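Local coordinates for protein putative nucleotide-diphospho-sugar transferase (Desulfovibrio desulfuricans subsp. desulfuricans, PDB 3CGX) that probably transfers a sugar from a nucleotide-diphosphate donor to an acceptor, in the manner of GT-A-type glycosyltransferases, although its true substrates are not established, at residues C6-V11 with D104-M109; L54-V59 with P75-A80; I135-D140 with D167-T172; G142-G147 with L184-W189. All coordinates share one frame; numbering follows the deposited sequence.

Contact 1: C6-V11 with D104-M109; sequences CILFFV and DRVVLM
Leu108 of strand 105-109 sits against the Phe10 ring of strand 6-11. Its CD2 is 4.1 Å from the ring centroid and only 11° off the normal, a CH-pi contact over the middle of the face, while Leu108 CD1 reaches Phe10 CE1 at 3.6 Å. CG of Leu108 is anti to its own backbone N (chi1 -177°) and beside the carbonyl carbon, which places it 3.8 Å from CE1 of Phe10, two residues beyond Leu8, its bridge partner. Behind it on the same face, Leu8 CD1 packs on Val106 CG1 at 3.7 Å. On the other face Ile7 and Val107 lie side by side, CG1 of the first 4.0 Å from CG2 of the second, and the Met109 side chain (selenomethionine) crosses Phe9, with Met109 CG 4.1 Å from Phe9 CD1. Five backbone bonds hold the two strands in parallel register, alternating in direction from Cys6 N to Arg105 O through to Phe10 N to Met109 O; the shortest, Leu8 N to Val107 O, is 2.7 Å. Leu8 O takes the N-H of Met109 and also a CA-H contact from Leu108. Further out, Met91 and Met95 of helix 87-100 pack on Leu108, while Met43 of helix 29-47 touches both Phe9 and Met109. A buried parallel pair with these helices on its two faces is consistent with the centre of a Rossmann-like, GT-A-type sheet.

Contact 2: L54-V59 with P75-A80; sequences LHICYV and PQHMFA
Leu54 O meets the 75-80 segment through a water, which donates to that oxygen at 2.7 Å and accepts from Met78 N at 2.9 Å. The water fills the place of a direct backbone bond at the Leu54 end of the pair. At His55, the selenium-bound methyl of Met78 (a selenomethionine) comes to the edge of the imidazole, with the selenium itself oblique to the ring. Ile56 is held through both its N-H and its C=O: its N gives a nearly straight bond to Met78 O at 2.8 Å, and its O takes Ala80 N at 2.9 Å, the donor tilted 19° from the carbonyl plane. The Ile56 side chain runs alongside Phe79, its CD1 3.6 Å from Phe79 CE1, and the same methyl touches CB of His77. Cys57 adds a CA-H contact to Ala80 O at 3.1 Å. That oxygen also accepts the N-H of Tyr58. The Tyr58 CG falls between its backbone N and carbonyl carbon (chi1 62°), and its ring passes beside the Ala80 carbonyl and meets Phe79 CB at its edge, CE2 to CB 4.1 Å. Beyond the pair, Tyr58 stacks with Phe69, and Leu73 touches Phe79, both from helix 65-73, which links the strands as a beta-alpha-beta unit. The chemistry is mixed: direct backbone bonds fix the register from Ile56 onward, apolar packing lies toward helix 65-73, and water bridges the Leu54 end.

Contact 3: I135-D140 with D167-T172; sequences IGPAFD and DVYQPT
Helix 169-178 packs, near its N-terminal end, against the end of strand 133-137, where Tyr169 meets Ile135 and Pro137. CG of Tyr169 is anti to its backbone N (chi1 177°), and its ring turns one face to the proline. Pro137 CB stands over that face, displaced toward the rim, 4.1 Å from the centroid and 22° off the normal, a CH-pi contact. Pro137 CG reaches further out and touches the hydroxyl, 3.5 Å from Tyr169 OH. Ile135 comes to the same ring obliquely, CG2 to Tyr169 CE1 3.8 Å, while its other branch runs on to the helix, CD1 to Thr172 CG2 also 3.8 Å. Thr172 is fixed by its own turn: OG1 donates to Val168 O at 2.7 Å from above the carbonyl plane, and Thr172 N reaches the same oxygen from the opposite face. The exposed end differs, since Asp140 O and Asp167 OD1 approach to 3.3 Å as two acceptors without a bond; the side-chain OD1 of Asp140 is bonded to Gly142 N. Gln185 of strand 183-185 also touches both Pro137 and Tyr169. A helix laid on the strand end through Tyr169 and Thr172 fits an alpha/beta sheet with a covering helix layer, consistent with a GT-A-type fold.

Contact 4: G142-G147 with L184-W189; sequences GYYLIG and LQLPDW
Tyr144 OH is gripped by two groups: it donates to Pro187 O at 2.6 Å, and it is also hydrogen-bonded to the hydroxyl of Tyr116. The phenol meets the proline carbonyl in the carbonyl plane, with a C=O...O angle of 148°, and the accepting oxygen lies at the edge of the tyrosine ring, close to its plane. CG of Tyr144 occupies the position between its backbone N and carbonyl carbon (chi1 64°), and from there the buried ring reaches across to the 184-189 segment. Carbon atoms crowd round that bond: Leu186 CB lies 3.4 Å from Tyr144 OH, and Trp189 CB packs obliquely on the ring, 3.6 Å from Tyr144 CE2. The indole leads away from this contact; its NE1 is bonded to Asp115 OD1, and its ring meets Tyr116 edge-to-face, so Tyr116 connects to both aromatic residues. Leu145 CD2 lies 3.6 Å from Leu186 CD1 in one conformer of Leu186, which has a second, so this packing is less certain. There is no backbone bond across the pair, because strand 133-137 lies between strands 143-149 and 183-185 in the sheet: Gly136 bonds to the backbones of Tyr144 and Leu145. Helix 118-127 packs on segment 184-189, with Ala124 on Leu186 and Leu120 on Pro187, leaving the tyrosine to bridge from the corner of one strand to the loop that follows the other.

Overall arrangement
All four contacts reach one mixed sheet, in which strands 78-81, 53-58, 5-11 and 105-109 run parallel and are followed by antiparallel 143-149, then 133-137 and 183-185. Contact 2 joins the outermost pair at one end, falls in sequence between the two strands of contact 1, and touches it, their centres 11 Å apart. Contact 1 in turn meets contact 4, about 13 Å away between centres, where strands 105-109 and 143-149 are neighbours. Contacts 3 and 4, centres 7 Å apart, follow contact 1 in the chain with alternating segments and lie opposite contact 2, whose centre is 25 Å from that of contact 3. A parallel half thus joins a second half holding the antiparallel strand, consistent with a GT-A-type fold.

Contact 1: C6-V11 with D104-M109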
loop_
_atom_site.group_PDB
_atom_site.type_symbol
_atom_site.label_atom_id
_atom_site.label_comp_id
_atom_site.label_asym_id
_atom_site.label_seq_id
_atom_site.Cartn_x
_atom_site.Cartn_y
_atom_site.Cartn_z
ATOM N N CYS A 6 -10.672 -5.915 8.372
ATOM C CA CYS A 6 -10.448 -4.539 7.966
ATOM C C CYS A 6 -9.167 -4.397 7.141
ATOM O O CYS A 6 -8.161 -5.038 7.420
ATOM C CB CYS A 6 -10.383 -3.601 9.188
ATOM S SG CYS A 6 -10.525 -1.834 8.656
ATOM N N ILE A 7 -9.250 -3.581 6.097
ATOM C CA ILE A 7 -8.092 -3.216 5.258
ATOM C C ILE A 7 -7.724 -1.768 5.531
ATOM O O ILE A 7 -8.573 -0.872 5.421
ATOM C CB ILE A 7 -8.356 -3.343 3.749
ATOM C CG1 ILE A 7 -8.745 -4.769 3.347
ATOM C CG2 ILE A 7 -7.160 -2.835 2.947
ATOM C CD1 ILE A 7 -9.578 -4.788 2.026
ATOM N N LEU A 8 -6.492 -1.560 5.980
ATOM C CA LEU A 8 -5.951 -0.220 6.176
ATOM C C LEU A 8 -5.062 0.100 4.987
ATOM O O LEU A 8 -4.028 -0.544 4.758
ATOM C CB LEU A 8 -5.159 -0.116 7.451
ATOM C CG LEU A 8 -5.826 -0.627 8.716
ATOM C CD1 LEU A 8 -4.855 -0.618 9.928
ATOM C CD2 LEU A 8 -7.149 0.144 8.976
ATOM N N PHE A 9 -5.480 1.120 4.260
ATOM C CA PHE A 9 -4.887 1.505 2.969
ATOM C C PHE A 9 -4.169 2.850 3.099
ATOM O O PHE A 9 -4.768 3.876 3.265
ATOM C CB PHE A 9 -5.981 1.480 1.902
ATOM C CG PHE A 9 -5.513 1.780 0.473
ATOM C CD1 PHE A 9 -4.354 1.204 -0.046
ATOM C CD2 PHE A 9 -6.283 2.568 -0.378
ATOM C CE1 PHE A 9 -3.986 1.414 -1.382
ATOM C CE2 PHE A 9 -5.867 2.791 -1.726
ATOM C CZ PHE A 9 -4.701 2.221 -2.187
ATOM N N PHE A 10 -2.846 2.791 3.074
ATOM C CA PHE A 10 -1.979 3.940 3.321
ATOM C C PHE A 10 -1.677 4.673 2.034
ATOM O O PHE A 10 -1.145 4.105 1.069
ATOM C CB PHE A 10 -0.680 3.476 4.037
ATOM C CG PHE A 10 -0.757 3.466 5.533
ATOM C CD1 PHE A 10 -1.878 2.998 6.205
ATOM C CD2 PHE A 10 0.347 3.896 6.299
ATOM C CE1 PHE A 10 -1.936 3.045 7.576
ATOM C CE2 PHE A 10 0.307 3.882 7.678
ATOM C CZ PHE A 10 -0.822 3.474 8.323
ATOM N N VAL A 11 -2.064 5.953 2.035
ATOM C CA VAL A 11 -2.024 6.863 0.891
ATOM C C VAL A 11 -1.508 8.252 1.299
ATOM O O VAL A 11 -1.407 8.580 2.461
ATOM C CB VAL A 11 -3.471 7.012 0.259
ATOM C CG1 VAL A 11 -4.049 5.638 -0.207
ATOM C CG2 VAL A 11 -4.473 7.730 1.240
ATOM N N ASP A 104 -11.333 -8.460 13.912
ATOM C CA ASP A 104 -10.635 -9.694 14.232
ATOM C C ASP A 104 -9.349 -9.850 13.436
ATOM O O ASP A 104 -8.381 -10.454 13.893
ATOM C CB ASP A 104 -11.512 -10.900 13.914
ATOM C CG ASP A 104 -10.797 -12.235 14.210
ATOM O OD1 ASP A 104 -10.351 -12.421 15.368
ATOM O OD2 ASP A 104 -10.682 -13.092 13.284
ATOM N N ARG A 105 -9.405 -9.403 12.205
ATOM C CA ARG A 105 -8.299 -9.557 11.281
ATOM C C ARG A 105 -8.118 -8.262 10.515
ATOM O O ARG A 105 -9.063 -7.717 9.973
ATOM C CB ARG A 105 -8.577 -10.676 10.280
ATOM C CG ARG A 105 -8.595 -12.110 10.866
ATOM C CD ARG A 105 -9.110 -13.062 9.814
ATOM N NE ARG A 105 -10.567 -13.063 9.794
ATOM C CZ ARG A 105 -11.323 -13.220 8.723
ATOM N NH1 ARG A 105 -10.777 -13.387 7.531
ATOM N NH2 ARG A 105 -12.644 -13.202 8.855
ATOM N N VAL A 106 -6.870 -7.812 10.463
ATOM C CA VAL A 106 -6.534 -6.557 9.857
ATOM C C VAL A 106 -5.292 -6.659 8.995
ATOM O O VAL A 106 -4.294 -7.211 9.407
ATOM C CB VAL A 106 -6.289 -5.463 10.958
ATOM C CG1 VAL A 106 -5.915 -4.130 10.325
ATOM C CG2 VAL A 106 -7.510 -5.327 11.864
ATOM N N VAL A 107 -5.394 -6.139 7.773
ATOM C CA VAL A 107 -4.227 -6.018 6.898
ATOM C C VAL A 107 -3.989 -4.540 6.577
ATOM O O VAL A 107 -4.921 -3.754 6.381
ATOM C CB VAL A 107 -4.307 -6.900 5.579
ATOM C CG1 VAL A 107 -4.470 -8.426 5.927
ATOM C CG2 VAL A 107 -5.395 -6.448 4.726
ATOM N N LEU A 108 -2.721 -4.163 6.581
ATOM C CA LEU A 108 -2.317 -2.801 6.246
ATOM C C LEU A 108 -1.418 -2.878 5.002
ATOM O O LEU A 108 -0.470 -3.638 4.941
ATOM C CB LEU A 108 -1.635 -2.146 7.459
ATOM C CG LEU A 108 -1.167 -0.683 7.433
ATOM C CD1 LEU A 108 -0.909 -0.196 8.893
ATOM C CD2 LEU A 108 0.061 -0.527 6.586
HETATM N N MSE A 109 -1.727 -2.078 3.997
HETATM C CA MSE A 109 -0.950 -2.077 2.797
HETATM C C MSE A 109 -0.764 -0.712 2.235
HETATM O O MSE A 109 -1.551 0.196 2.502
HETATM C CB MSE A 109 -1.662 -2.944 1.777
HETATM C CG MSE A 109 -2.964 -2.385 1.269
HETATM SE SE MSE A 109 -3.879 -3.833 0.232
HETATM C CE MSE A 109 -2.651 -3.999 -1.235
#

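Contact 2: L54-V59 with P75-A80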
loop_
_atom_site.group_PDB
_atom_site.type_symbol
_atom_site.label_atom_id
_atom_site.label_comp_id
_atom_site.label_asym_id
_atom_site.label_seq_id
_atom_site.Cartn_x
_atom_site.Cartn_y
_atom_site.Cartn_z
ATOM N N LEU A 54 -12.954 -1.037 4.708
ATOM C CA LEU A 54 -11.758 -0.331 4.248
ATOM C C LEU A 54 -11.613 1.040 4.892
ATOM O O LEU A 54 -12.552 1.821 4.952
ATOM C CB LEU A 54 -11.794 -0.228 2.745
ATOM C CG LEU A 54 -10.720 0.606 2.049
ATOM C CD1 LEU A 54 -9.449 -0.200 2.002
ATOM C CD2 LEU A 54 -11.197 0.995 0.631
ATOM N N HIS A 55 -10.437 1.269 5.462
ATOM C CA HIS A 55 -10.088 2.562 6.063
ATOM C C HIS A 55 -8.938 3.146 5.310
ATOM O O HIS A 55 -7.867 2.539 5.252
ATOM C CB HIS A 55 -9.677 2.394 7.507
ATOM C CG HIS A 55 -10.800 1.957 8.388
ATOM N ND1 HIS A 55 -10.732 2.001 9.754
ATOM C CD2 HIS A 55 -12.025 1.483 8.085
ATOM C CE1 HIS A 55 -11.877 1.581 10.257
ATOM N NE2 HIS A 55 -12.679 1.268 9.264
ATOM N N ILE A 56 -9.176 4.317 4.730
ATOM C CA ILE A 56 -8.175 5.001 3.962
ATOM C C ILE A 56 -7.413 5.937 4.892
ATOM O O ILE A 56 -7.956 6.910 5.450
ATOM C CB ILE A 56 -8.796 5.770 2.767
ATOM C CG1 ILE A 56 -9.541 4.813 1.815
ATOM C CG2 ILE A 56 -7.714 6.597 2.023
ATOM C CD1 ILE A 56 -10.452 5.529 0.808
ATOM N N CYS A 57 -6.138 5.615 5.091
ATOM C CA CYS A 57 -5.282 6.301 6.084
ATOM C C CYS A 57 -4.231 7.135 5.389
ATOM O O CYS A 57 -3.320 6.591 4.751
ATOM C CB CYS A 57 -4.609 5.258 6.996
ATOM S SG CYS A 57 -5.734 4.168 7.867
ATOM N N TYR A 58 -4.379 8.467 5.496
ATOM C CA TYR A 58 -3.562 9.401 4.770
ATOM C C TYR A 58 -2.476 10.121 5.573
ATOM O O TYR A 58 -2.591 10.439 6.767
ATOM C CB TYR A 58 -4.449 10.430 4.071
ATOM C CG TYR A 58 -5.310 11.295 4.959
ATOM C CD1 TYR A 58 -4.811 12.444 5.531
ATOM C CD2 TYR A 58 -6.666 10.981 5.198
ATOM C CE1 TYR A 58 -5.604 13.231 6.280
ATOM C CE2 TYR A 58 -7.448 11.767 5.971
ATOM C CZ TYR A 58 -6.916 12.884 6.515
ATOM O OH TYR A 58 -7.708 13.713 7.288
ATOM N N VAL A 59 -1.391 10.350 4.868
ATOM C CA VAL A 59 -0.269 11.045 5.412
ATOM C C VAL A 59 -0.786 12.405 5.891
ATOM O O VAL A 59 -1.469 13.130 5.125
ATOM C CB VAL A 59 0.869 11.197 4.395
ATOM C CG1 VAL A 59 1.965 12.149 4.873
ATOM C CG2 VAL A 59 1.471 9.796 4.047
ATOM N N PRO A 75 -17.354 10.811 -0.848
ATOM C CA PRO A 75 -17.725 11.069 0.529
ATOM C C PRO A 75 -18.185 9.834 1.307
ATOM O O PRO A 75 -18.394 9.927 2.509
ATOM C CB PRO A 75 -18.877 12.073 0.386
ATOM C CG PRO A 75 -19.541 11.655 -0.930
ATOM C CD PRO A 75 -18.417 11.196 -1.797
ATOM N N GLN A 76 -18.332 8.697 0.637
ATOM C CA GLN A 76 -18.923 7.521 1.286
ATOM C C GLN A 76 -17.859 6.686 1.981
ATOM O O GLN A 76 -18.174 5.801 2.752
ATOM C CB GLN A 76 -19.711 6.643 0.281
ATOM C CG GLN A 76 -18.905 5.971 -0.842
ATOM C CD GLN A 76 -18.741 6.810 -2.102
ATOM O OE1 GLN A 76 -18.320 7.982 -2.069
ATOM N NE2 GLN A 76 -19.068 6.206 -3.233
ATOM N N HIS A 77 -16.596 6.973 1.689
ATOM C CA HIS A 77 -15.460 6.179 2.236
ATOM C C HIS A 77 -15.031 6.698 3.600
ATOM O O HIS A 77 -15.330 7.844 4.004
ATOM C CB HIS A 77 -14.258 6.215 1.273
ATOM C CG HIS A 77 -14.632 5.874 -0.128
ATOM N ND1 HIS A 77 -14.899 4.586 -0.521
ATOM C CD2 HIS A 77 -14.893 6.657 -1.194
ATOM C CE1 HIS A 77 -15.258 4.585 -1.794
ATOM N NE2 HIS A 77 -15.277 5.832 -2.223
HETATM N N MSE A 78 -14.371 5.814 4.336
HETATM C CA MSE A 78 -13.880 6.139 5.670
HETATM C C MSE A 78 -12.424 6.563 5.535
HETATM O O MSE A 78 -11.570 5.816 5.030
HETATM C CB MSE A 78 -14.023 4.938 6.615
HETATM C CG MSE A 78 -15.453 4.558 6.801
HETATM SE SE MSE A 78 -15.717 3.002 7.996
HETATM C CE MSE A 78 -15.324 1.511 6.717
ATOM N N PHE A 79 -12.154 7.790 5.969
ATOM C CA PHE A 79 -10.830 8.382 5.883
ATOM C C PHE A 79 -10.362 8.710 7.299
ATOM O O PHE A 79 -11.166 9.092 8.137
ATOM C CB PHE A 79 -10.847 9.682 5.079
ATOM C CG PHE A 79 -11.347 9.553 3.655
ATOM C CD1 PHE A 79 -10.481 9.125 2.643
ATOM C CD2 PHE A 79 -12.626 9.950 3.302
ATOM C CE1 PHE A 79 -10.922 9.014 1.324
ATOM C CE2 PHE A 79 -13.076 9.839 1.956
ATOM C CZ PHE A 79 -12.220 9.374 0.993
ATOM N N ALA A 80 -9.064 8.551 7.542
ATOM C CA ALA A 80 -8.433 8.950 8.812
ATOM C C ALA A 80 -7.018 9.371 8.540
ATOM O O ALA A 80 -6.352 8.773 7.691
ATOM C CB ALA A 80 -8.451 7.811 9.842
HETATM O O HOH W 1 -14.303 3.117 3.338
#

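Contact 3: I135-D140 with D167-T172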
loop_
_atom_site.group_PDB
_atom_site.type_symbol
_atom_site.label_atom_id
_atom_site.label_comp_id
_atom_site.label_asym_id
_atom_site.label_seq_id
_atom_site.Cartn_x
_atom_site.Cartn_y
_atom_site.Cartn_z
ATOM N N ILE A 135 2.743 -11.135 5.826
ATOM C CA ILE A 135 3.683 -10.099 5.362
ATOM C C ILE A 135 3.983 -10.293 3.886
ATOM O O ILE A 135 4.119 -11.421 3.427
ATOM C CB ILE A 135 4.984 -10.112 6.214
ATOM C CG1 ILE A 135 5.746 -8.773 6.026
ATOM C CG2 ILE A 135 5.851 -11.416 5.913
ATOM C CD1 ILE A 135 6.789 -8.474 7.138
ATOM N N GLY A 136 4.014 -9.193 3.128
ATOM C CA GLY A 136 4.344 -9.269 1.732
ATOM C C GLY A 136 5.645 -8.530 1.488
ATOM O O GLY A 136 5.735 -7.310 1.724
ATOM N N PRO A 137 6.664 -9.274 1.054
ATOM C CA PRO A 137 7.990 -8.702 0.768
ATOM C C PRO A 137 7.983 -7.873 -0.491
ATOM O O PRO A 137 7.430 -8.283 -1.508
ATOM C CB PRO A 137 8.878 -9.932 0.580
ATOM C CG PRO A 137 8.049 -11.123 1.082
ATOM C CD PRO A 137 6.644 -10.729 0.864
ATOM N N ALA A 138 8.607 -6.700 -0.406
ATOM C CA ALA A 138 8.805 -5.831 -1.566
ATOM C C ALA A 138 10.228 -6.049 -2.098
ATOM O O ALA A 138 11.124 -6.420 -1.344
ATOM C CB ALA A 138 8.583 -4.352 -1.182
ATOM N N PHE A 139 10.426 -5.831 -3.390
ATOM C CA PHE A 139 11.761 -5.960 -4.009
ATOM C C PHE A 139 12.768 -5.020 -3.354
ATOM O O PHE A 139 13.942 -5.322 -3.294
ATOM C CB PHE A 139 11.728 -5.588 -5.472
ATOM C CG PHE A 139 11.077 -6.590 -6.375
ATOM C CD1 PHE A 139 10.173 -7.532 -5.911
ATOM C CD2 PHE A 139 11.309 -6.510 -7.751
ATOM C CE1 PHE A 139 9.544 -8.434 -6.812
ATOM C CE2 PHE A 139 10.692 -7.389 -8.633
ATOM C CZ PHE A 139 9.804 -8.354 -8.147
ATOM N N ASP A 140 12.295 -3.899 -2.828
ATOM C CA ASP A 140 13.182 -2.837 -2.285
ATOM C C ASP A 140 13.697 -3.069 -0.847
ATOM O O ASP A 140 14.443 -2.251 -0.304
ATOM C CB ASP A 140 12.499 -1.469 -2.348
ATOM C CG ASP A 140 11.420 -1.290 -1.272
ATOM O OD1 ASP A 140 11.188 -2.217 -0.433
ATOM O OD2 ASP A 140 10.828 -0.191 -1.252
ATOM N N ASP A 167 16.988 -2.074 5.114
ATOM C CA ASP A 167 15.975 -3.013 4.604
ATOM C C ASP A 167 15.257 -3.544 5.839
ATOM O O ASP A 167 15.889 -4.164 6.707
ATOM C CB ASP A 167 16.615 -4.169 3.844
ATOM C CG ASP A 167 17.240 -3.750 2.517
ATOM O OD1 ASP A 167 16.864 -2.710 1.920
ATOM O OD2 ASP A 167 18.123 -4.510 2.056
ATOM N N VAL A 168 13.951 -3.307 5.919
ATOM C CA VAL A 168 13.199 -3.538 7.182
ATOM C C VAL A 168 12.489 -4.895 7.274
ATOM O O VAL A 168 12.104 -5.364 8.351
ATOM C CB VAL A 168 12.206 -2.363 7.471
ATOM C CG1 VAL A 168 13.005 -1.062 7.665
ATOM C CG2 VAL A 168 11.128 -2.189 6.373
ATOM N N TYR A 169 12.380 -5.555 6.145
ATOM C CA TYR A 169 11.679 -6.832 6.109
ATOM C C TYR A 169 12.277 -7.935 7.007
ATOM O O TYR A 169 11.577 -8.577 7.826
ATOM C CB TYR A 169 11.614 -7.301 4.654
ATOM C CG TYR A 169 10.979 -8.646 4.517
ATOM C CD1 TYR A 169 9.591 -8.793 4.508
ATOM C CD2 TYR A 169 11.761 -9.770 4.360
ATOM C CE1 TYR A 169 9.026 -10.038 4.381
ATOM C CE2 TYR A 169 11.210 -10.997 4.234
ATOM C CZ TYR A 169 9.861 -11.136 4.240
ATOM O OH TYR A 169 9.369 -12.398 4.105
ATOM N N GLN A 170 13.581 -8.155 6.868
ATOM C CA GLN A 170 14.249 -9.229 7.637
ATOM C C GLN A 170 14.180 -8.974 9.140
ATOM O O GLN A 170 13.801 -9.859 9.922
ATOM C CB GLN A 170 15.691 -9.440 7.154
ATOM C CG GLN A 170 15.748 -10.200 5.829
ATOM C CD GLN A 170 15.243 -11.641 5.964
ATOM O OE1 GLN A 170 15.315 -12.248 7.049
ATOM N NE2 GLN A 170 14.748 -12.202 4.856
ATOM N N PRO A 171 14.563 -7.769 9.570
ATOM C CA PRO A 171 14.447 -7.474 11.003
ATOM C C PRO A 171 13.011 -7.686 11.472
ATOM O O PRO A 171 12.775 -8.109 12.591
ATOM C CB PRO A 171 14.804 -5.985 11.105
ATOM C CG PRO A 171 15.368 -5.595 9.809
ATOM C CD PRO A 171 15.114 -6.653 8.791
ATOM N N THR A 172 12.046 -7.396 10.594
ATOM C CA THR A 172 10.634 -7.541 10.964
ATOM C C THR A 172 10.280 -9.012 11.127
ATOM O O THR A 172 9.697 -9.413 12.146
ATOM C CB THR A 172 9.706 -6.830 9.967
ATOM O OG1 THR A 172 9.972 -5.416 9.973
ATOM C CG2 THR A 172 8.234 -7.066 10.317
#

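Contact 4: G142-G147 with L184-W189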
loop_
_atom_site.group_PDB
_atom_site.type_symbol
_atom_site.label_atom_id
_atom_site.label_comp_id
_atom_site.label_asym_id
_atom_site.label_seq_id
_atom_site.Cartn_x
_atom_site.Cartn_y
_atom_site.Cartn_z
ATOM N N GLY A 142 11.781 -3.772 1.963
ATOM C CA GLY A 142 10.753 -3.604 2.970
ATOM C C GLY A 142 9.602 -4.546 2.691
ATOM O O GLY A 142 9.793 -5.646 2.178
ATOM N N TYR A 143 8.415 -4.094 3.044
ATOM C CA TYR A 143 7.175 -4.873 2.832
ATOM C C TYR A 143 6.035 -3.985 2.373
ATOM O O TYR A 143 5.949 -2.840 2.769
ATOM C CB TYR A 143 6.814 -5.672 4.081
ATOM C CG TYR A 143 6.686 -4.929 5.396
ATOM C CD1 TYR A 143 5.478 -4.335 5.770
ATOM C CD2 TYR A 143 7.766 -4.839 6.283
ATOM C CE1 TYR A 143 5.358 -3.686 6.988
ATOM C CE2 TYR A 143 7.643 -4.192 7.528
ATOM C CZ TYR A 143 6.432 -3.628 7.876
ATOM O OH TYR A 143 6.260 -2.995 9.099
ATOM N N TYR A 144 5.188 -4.529 1.511
ATOM C CA TYR A 144 4.084 -3.806 0.934
ATOM C C TYR A 144 2.768 -4.100 1.664
ATOM O O TYR A 144 1.753 -3.411 1.472
ATOM C CB TYR A 144 3.935 -4.142 -0.549
ATOM C CG TYR A 144 3.576 -5.603 -0.836
ATOM C CD1 TYR A 144 2.235 -6.070 -0.758
ATOM C CD2 TYR A 144 4.545 -6.503 -1.212
ATOM C CE1 TYR A 144 1.902 -7.386 -1.028
ATOM C CE2 TYR A 144 4.210 -7.846 -1.478
ATOM C CZ TYR A 144 2.893 -8.273 -1.414
ATOM O OH TYR A 144 2.660 -9.610 -1.671
ATOM N N LEU A 145 2.784 -5.160 2.462
ATOM C CA LEU A 145 1.627 -5.539 3.281
ATOM C C LEU A 145 2.064 -6.197 4.596
ATOM O O LEU A 145 3.039 -6.954 4.642
ATOM C CB LEU A 145 0.673 -6.463 2.502
ATOM C CG LEU A 145 -0.630 -6.990 3.162
ATOM C CD1 LEU A 145 -1.735 -7.258 2.082
ATOM C CD2 LEU A 145 -0.388 -8.256 4.081
ATOM N N ILE A 146 1.351 -5.866 5.663
ATOM C CA ILE A 146 1.513 -6.550 6.955
ATOM C C ILE A 146 0.119 -6.772 7.563
ATOM O O ILE A 146 -0.740 -5.906 7.470
ATOM C CB ILE A 146 2.458 -5.781 7.924
ATOM C CG1 ILE A 146 2.755 -6.663 9.141
ATOM C CG2 ILE A 146 1.929 -4.330 8.248
ATOM C CD1 ILE A 146 3.994 -6.191 9.913
ATOM N N GLY A 147 -0.115 -7.931 8.146
ATOM C CA GLY A 147 -1.384 -8.245 8.787
ATOM C C GLY A 147 -1.256 -9.088 10.018
ATOM O O GLY A 147 -0.300 -9.830 10.184
ATOM N N LEU A 184 2.453 -16.058 7.543
ATOM C CA LEU A 184 2.193 -16.295 6.124
ATOM C C LEU A 184 2.951 -15.295 5.276
ATOM O O LEU A 184 2.812 -14.068 5.411
ATOM C CB LEU A 184 0.712 -16.199 5.825
ATOM C CG LEU A 184 0.294 -16.367 4.368
ATOM C CD1 LEU A 184 0.329 -17.786 3.881
ATOM C CD2 LEU A 184 -1.103 -15.748 4.272
ATOM N N GLN A 185 3.732 -15.820 4.356
ATOM C CA GLN A 185 4.483 -14.972 3.455
ATOM C C GLN A 185 3.775 -14.899 2.125
ATOM O O GLN A 185 3.508 -15.906 1.502
ATOM C CB GLN A 185 5.905 -15.507 3.320
ATOM C CG GLN A 185 6.742 -14.684 2.438
ATOM C CD GLN A 185 8.188 -15.169 2.395
ATOM O OE1 GLN A 185 8.759 -15.543 3.419
ATOM N NE2 GLN A 185 8.784 -15.134 1.214
ATOM N N LEU A 186 3.449 -13.683 1.701
ATOM C CA LEU A 186 2.753 -13.454 0.429
ATOM C C LEU A 186 3.817 -13.308 -0.626
ATOM O O LEU A 186 4.998 -13.195 -0.284
ATOM C CB LEU A 186 1.911 -12.183 0.457
ATOM C CG LEU A 186 0.751 -12.176 1.451
ATOM C CD1 LEU A 186 0.254 -10.765 1.607
ATOM C CD2 LEU A 186 -0.348 -13.111 0.982
ATOM N N PRO A 187 3.426 -13.308 -1.915
ATOM C CA PRO A 187 4.415 -13.205 -2.979
ATOM C C PRO A 187 5.225 -11.923 -2.951
ATOM O O PRO A 187 4.742 -10.877 -2.541
ATOM C CB PRO A 187 3.539 -13.235 -4.251
ATOM C CG PRO A 187 2.311 -13.934 -3.848
ATOM C CD PRO A 187 2.065 -13.447 -2.475
ATOM N N ASP A 188 6.453 -11.987 -3.429
ATOM C CA ASP A 188 7.227 -10.753 -3.591
ATOM C C ASP A 188 6.548 -9.853 -4.665
ATOM O O ASP A 188 5.966 -10.339 -5.659
ATOM C CB ASP A 188 8.633 -11.004 -4.074
ATOM C CG ASP A 188 9.438 -11.937 -3.177
ATOM O OD1 ASP A 188 9.016 -12.326 -2.076
ATOM O OD2 ASP A 188 10.518 -12.320 -3.632
ATOM N N TRP A 189 6.612 -8.547 -4.443
ATOM C CA TRP A 189 6.033 -7.587 -5.380
ATOM C C TRP A 189 6.866 -6.320 -5.433
ATOM O O TRP A 189 7.574 -5.995 -4.473
ATOM C CB TRP A 189 4.591 -7.226 -4.990
ATOM C CG TRP A 189 3.682 -7.036 -6.198
ATOM C CD1 TRP A 189 3.392 -5.860 -6.846
ATOM C CD2 TRP A 189 2.956 -8.059 -6.902
ATOM N NE1 TRP A 189 2.555 -6.100 -7.897
ATOM C CE2 TRP A 189 2.238 -7.437 -7.928
ATOM C CE3 TRP A 189 2.830 -9.444 -6.744
ATOM C CZ2 TRP A 189 1.444 -8.157 -8.830
ATOM C CZ3 TRP A 189 2.005 -10.134 -7.603
ATOM C CH2 TRP A 189 1.343 -9.505 -8.643
#